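Local coordinates for endo-beta-N-acetylglucosaminidase F1 (Bacteroides thetaiotaomicron VPI-5482, PDB 6TCV), which probably cleaves high-mannose N-glycans between the two N-acetylglucosamine residues of their chitobiose core, at residues A[194-199]-A[375-380]. The protein carries 2 engineered substitutions. Sequence-based numbering, arbitrary orientation.
With NAG (2-acetamido-2-deoxy-beta-D-glucopyranose), chain B; MAN (alpha-D-mannopyranose), chain C.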
ATOM      1  N   LEU A 194      -8.308   2.808  15.005  1.00 12.20           N
ATOM      2  CA  LEU A 194      -8.878   2.017  13.901  1.00 12.64           C
ATOM      3  C   LEU A 194      -7.982   0.806  13.646  1.00 12.06           C
ATOM      4  O   LEU A 194      -6.739   0.901  13.607  1.00 13.07           O
ATOM      5  CB  LEU A 194      -8.922   2.834  12.608  1.00 12.95           C
ATOM      6  CG  LEU A 194      -9.950   3.958  12.646  1.00 12.50           C
ATOM      7  CD1 LEU A 194      -9.733   4.912  11.457  1.00 15.77           C
ATOM      8  CD2 LEU A 194     -11.347   3.439  12.635  1.00 16.28           C
ATOM      9  N   LEU A 195      -8.601  -0.350  13.480  1.00 12.53           N
ATOM     10  CA  LEU A 195      -7.873  -1.600  13.281  1.00 11.63           C
ATOM     11  C   LEU A 195      -7.173  -1.661  11.939  1.00 11.94           C
ATOM     12  O   LEU A 195      -6.035  -2.157  11.873  1.00 12.90           O
ATOM     13  CB  LEU A 195      -8.849  -2.778  13.401  1.00 13.45           C
ATOM     14  CG  LEU A 195      -8.272  -4.169  13.263  1.00 12.22           C
ATOM     15  CD1 LEU A 195      -7.282  -4.446  14.357  1.00 15.36           C
ATOM     16  CD2 LEU A 195      -9.384  -5.193  13.250  1.00 13.67           C
ATOM     17  N   TRP A 196      -7.831  -1.251  10.855  1.00 11.42           N
ATOM     18  CA  TRP A 196      -7.372  -1.564   9.494  1.00 12.41           C
ATOM     19  C   TRP A 196      -6.591  -0.398   8.907  1.00 13.15           C
ATOM     20  O   TRP A 196      -7.133   0.572   8.387  1.00 13.94           O
ATOM     21  CB  TRP A 196      -8.537  -1.938   8.589  1.00 12.45           C
ATOM     22  CG  TRP A 196      -9.292  -3.123   9.067  1.00 11.93           C
ATOM     23  CD1 TRP A 196     -10.516  -3.113   9.673  1.00 12.67           C
ATOM     24  CD2 TRP A 196      -8.882  -4.505   9.024  1.00 12.21           C
ATOM     25  NE1 TRP A 196     -10.889  -4.404   9.997  1.00 12.92           N
ATOM     26  CE2 TRP A 196      -9.911  -5.273   9.602  1.00 12.90           C
ATOM     27  CE3 TRP A 196      -7.764  -5.182   8.525  1.00 12.32           C
ATOM     28  CZ2 TRP A 196      -9.845  -6.637   9.712  1.00 13.43           C
ATOM     29  CZ3 TRP A 196      -7.724  -6.550   8.610  1.00 12.63           C
ATOM     30  CH2 TRP A 196      -8.743  -7.258   9.201  1.00 12.99           C
ATOM     31  N   ASP A 197      -5.264  -0.522   8.943  1.00 11.88           N
ATOM     32  CA  ASP A 197      -4.343   0.513   8.461  1.00 12.00           C
ATOM     33  C   ASP A 197      -4.483   0.742   6.962  1.00 11.94           C
ATOM     34  O   ASP A 197      -4.279   1.860   6.488  1.00 12.43           O
ATOM     35  CB  ASP A 197      -2.890   0.072   8.731  1.00 12.36           C
ATOM     36  CG  ASP A 197      -2.601  -0.140  10.194  1.00 12.32           C
ATOM     37  OD1 ASP A 197      -3.112  -1.108  10.779  1.00 12.50           O
ATOM     38  OD2 ASP A 197      -1.821   0.686  10.755  1.00 14.24           O
ATOM     39  N   VAL A 198      -4.745  -0.332   6.205  1.00 11.71           N
ATOM     40  CA  VAL A 198      -4.811  -0.303   4.739  1.00 11.63           C
ATOM     41  C   VAL A 198      -6.068  -1.019   4.284  1.00 10.84           C
ATOM     42  O   VAL A 198      -6.368  -2.105   4.788  1.00 11.52           O
ATOM     43  CB  VAL A 198      -3.564  -0.978   4.134  1.00 11.89           C
ATOM     44  CG1 VAL A 198      -3.673  -1.050   2.624  1.00 13.59           C
ATOM     45  CG2 VAL A 198      -2.294  -0.274   4.591  1.00 12.62           C
ATOM     46  N   VAL A 199      -6.811  -0.401   3.367  1.00 11.72           N
ATOM     47  CA  VAL A 199      -7.995  -1.019   2.776  1.00 11.54           C
ATOM     48  C   VAL A 199      -7.914  -0.981   1.268  1.00 11.93           C
ATOM     49  O   VAL A 199      -7.275  -0.089   0.710  1.00 12.89           O
ATOM     50  CB  VAL A 199      -9.289  -0.372   3.287  1.00 13.56           C
ATOM     51  CG1 VAL A 199      -9.361  -0.350   4.824  1.00 13.56           C
ATOM     52  CG2 VAL A 199      -9.496   0.994   2.717  1.00 14.69           C
ATOM     53  N   MET A 375      -7.694 -13.895   6.243  1.00 13.75           N
ATOM     54  CA  MET A 375      -9.002 -14.351   6.698  1.00 14.57           C
ATOM     55  C   MET A 375     -10.041 -14.031   5.633  1.00 13.62           C
ATOM     56  O   MET A 375     -10.212 -12.864   5.252  1.00 13.70           O
ATOM     57  CB  MET A 375      -9.377 -13.631   7.996  1.00 14.08           C
ATOM     58  CG  MET A 375      -8.475 -13.960   9.161  1.00 15.64           C
ATOM     59  SD  MET A 375      -8.815 -13.027  10.705  1.00 16.40           S
ATOM     60  CE  MET A 375      -7.982 -11.494  10.268  1.00 18.31           C
ATOM     61  N   GLU A 376     -10.741 -15.065   5.161  0.75 14.01           N
ATOM     62  CA  GLU A 376     -11.832 -14.911   4.180  0.75 14.23           C
ATOM     63  C   GLU A 376     -13.083 -14.685   5.023  0.75 14.40           C
ATOM     64  O   GLU A 376     -13.608 -15.625   5.653  0.75 15.18           O
ATOM     65  CB  GLU A 376     -11.949 -16.154   3.303  0.75 14.92           C
ATOM     66  CG  GLU A 376     -12.227 -15.871   1.826  0.75 14.96           C
ATOM     67  CD  GLU A 376     -13.555 -15.207   1.547  0.75 15.63           C
ATOM     68  OE1 GLU A 376     -14.276 -14.841   2.513  0.75 15.11           O
ATOM     69  OE2 GLU A 376     -13.905 -15.051   0.363  0.75 15.42           O
ATOM     70  N   PHE A 377     -13.495 -13.428   5.188  1.00 13.90           N
ATOM     71  CA  PHE A 377     -14.579 -13.112   6.109  1.00 14.23           C
ATOM     72  C   PHE A 377     -15.954 -13.460   5.561  1.00 14.99           C
ATOM     73  O   PHE A 377     -16.895 -13.573   6.348  1.00 16.08           O
ATOM     74  CB  PHE A 377     -14.545 -11.638   6.456  1.00 13.72           C
ATOM     75  CG  PHE A 377     -13.475 -11.209   7.432  1.00 13.24           C
ATOM     76  CD1 PHE A 377     -13.207 -11.938   8.564  1.00 14.35           C
ATOM     77  CD2 PHE A 377     -12.768 -10.024   7.180  1.00 13.26           C
ATOM     78  CE1 PHE A 377     -12.229 -11.518   9.470  1.00 15.11           C
ATOM     79  CE2 PHE A 377     -11.815  -9.588   8.079  1.00 13.68           C
ATOM     80  CZ  PHE A 377     -11.536 -10.335   9.204  1.00 14.97           C
ATOM     81  N   ASN A 378     -16.101 -13.632   4.251  1.00 15.18           N
ATOM     82  CA  ASN A 378     -17.393 -14.036   3.687  1.00 16.17           C
ATOM     83  C   ASN A 378     -17.572 -15.551   3.713  1.00 17.22           C
ATOM     84  O   ASN A 378     -18.676 -16.026   3.980  1.00 19.00           O
ATOM     85  CB  ASN A 378     -17.477 -13.530   2.245  1.00 16.15           C
ATOM     86  CG  ASN A 378     -18.810 -13.801   1.650  1.00 17.33           C
ATOM     87  OD1 ASN A 378     -19.845 -13.358   2.166  1.00 18.08           O
ATOM     88  ND2 ASN A 378     -18.836 -14.550   0.545  1.00 18.11           N
ATOM     89  N   LEU A 379     -16.526 -16.308   3.364  1.00 17.16           N
ATOM     90  CA  LEU A 379     -16.608 -17.763   3.327  1.00 18.31           C
ATOM     91  C   LEU A 379     -16.124 -18.470   4.560  1.00 18.44           C
ATOM     92  O   LEU A 379     -16.504 -19.620   4.757  1.00 22.17           O
ATOM     93  CB  LEU A 379     -15.824 -18.340   2.162  1.00 18.74           C
ATOM     94  CG  LEU A 379     -16.158 -17.881   0.749  1.00 19.63           C
ATOM     95  CD1 LEU A 379     -15.209 -18.412  -0.241  1.00 19.93           C
ATOM     96  CD2 LEU A 379     -17.561 -18.349   0.425  1.00 26.39           C
ATOM     97  N   GLY A 380     -15.316 -17.871   5.376  1.00 18.33           N
ATOM     98  CA  GLY A 380     -15.041 -18.386   6.687  1.00 19.43           C
ATOM     99  C   GLY A 380     -13.660 -18.919   6.878  1.00 21.16           C
ATOM    100  O   GLY A 380     -13.282 -19.201   8.031  1.00 24.13           O
TER
HETATM  101  C1  NAG B   2      -9.752 -15.200  -4.518  1.00 13.61           C
HETATM  102  C2  NAG B   2      -9.831 -13.754  -4.971  1.00 13.75           C
HETATM  103  C3  NAG B   2     -11.248 -13.270  -5.287  1.00 13.59           C
HETATM  104  C4  NAG B   2     -12.269 -14.311  -4.871  1.00 13.27           C
HETATM  105  C5  NAG B   2     -11.929 -14.779  -3.469  1.00 13.51           C
HETATM  106  C6  NAG B   2     -12.963 -15.714  -2.855  1.00 14.60           C
HETATM  107  C7  NAG B   2      -8.278 -11.966  -4.298  1.00 15.19           C
HETATM  108  C8  NAG B   2      -7.691 -11.216  -3.118  1.00 13.94           C
HETATM  109  N2  NAG B   2      -9.187 -12.890  -3.998  1.00 15.21           N
HETATM  110  O3  NAG B   2     -11.363 -13.017  -6.690  1.00 13.50           O
HETATM  111  O4  NAG B   2     -13.559 -13.675  -4.859  1.00 13.24           O
HETATM  112  O5  NAG B   2     -10.686 -15.510  -3.476  1.00 13.47           O
HETATM  113  O6  NAG B   2     -12.515 -16.195  -1.629  1.00 16.02           O
HETATM  114  O7  NAG B   2      -7.929 -11.755  -5.466  1.00 16.40           O
HETATM  115  C1  MAN C   5     -22.192 -15.086  -4.154  1.00 19.58           C
HETATM  116  C2  MAN C   5     -23.361 -15.007  -3.196  1.00 22.10           C
HETATM  117  C3  MAN C   5     -22.833 -14.894  -1.775  1.00 22.81           C
HETATM  118  C4  MAN C   5     -21.946 -16.094  -1.488  1.00 21.33           C
HETATM  119  C5  MAN C   5     -20.857 -16.241  -2.545  1.00 21.64           C
HETATM  120  C6  MAN C   5     -20.161 -17.569  -2.424  1.00 23.09           C
HETATM  121  O2  MAN C   5     -24.112 -16.233  -3.305  1.00 25.01           O
HETATM  122  O3  MAN C   5     -23.928 -14.852  -0.875  1.00 24.39           O
HETATM  123  O4  MAN C   5     -21.329 -15.927  -0.213  1.00 21.36           O
HETATM  124  O5  MAN C   5     -21.406 -16.221  -3.874  1.00 19.54           O
HETATM  125  O6  MAN C   5     -19.098 -17.731  -3.368  1.00 24.32           O
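Trp-196 meets Met-375 and Phe-377 in a small, buried, wholly apolar side-chain contact between the segment leading into strand 198-209 and the end of strand 371-376. The nearest CA atoms, those of Trp-196 and Met-375, lie 13.2 Å apart, and only 80 Å² is buried, so side chains alone bridge the gap. Trp-196 and Phe-377 reach out from opposite directions: the benzo end of the indole, at CZ2, comes 3.9 Å from Phe-377 CE2. It arrives at the edge of the phenyl ring, near its plane, while CE2 lies obliquely to the indole. CG is anti to the carbonyl carbon in both residues (chi1 -60° for Trp-196, -76° for Phe-377), and with both CB atoms pointing across the contact this helps bring the ring ends together. Met-375 adds its terminal methyl, CE standing 4.4 Å from Trp-196 CH2 at the indole's edge. Strands 198-209 and 371-376 are not neighbours in the sheet; strands 169-175 and 400-404 run between them, all parallel, in an arrangement consistent with the (beta/alpha)8 barrel of family 18 glycoside hydrolases, as in Endo F1. Leu-172 and Phe-401 from these intervening strands also touch Trp-196. Replacing Trp-196 with alanine would probably open a gap beside Phe-377 CE2 and deprive the Met-375 methyl of its indole neighbour. The glycan is met by the residues on either side of Phe-377. In the conformer given, Glu-376 OE2 accepts a hydrogen bond from NAG O6 at 2.7 Å. Asn-378 ND2 donates to MAN O4 at 2.9 Å.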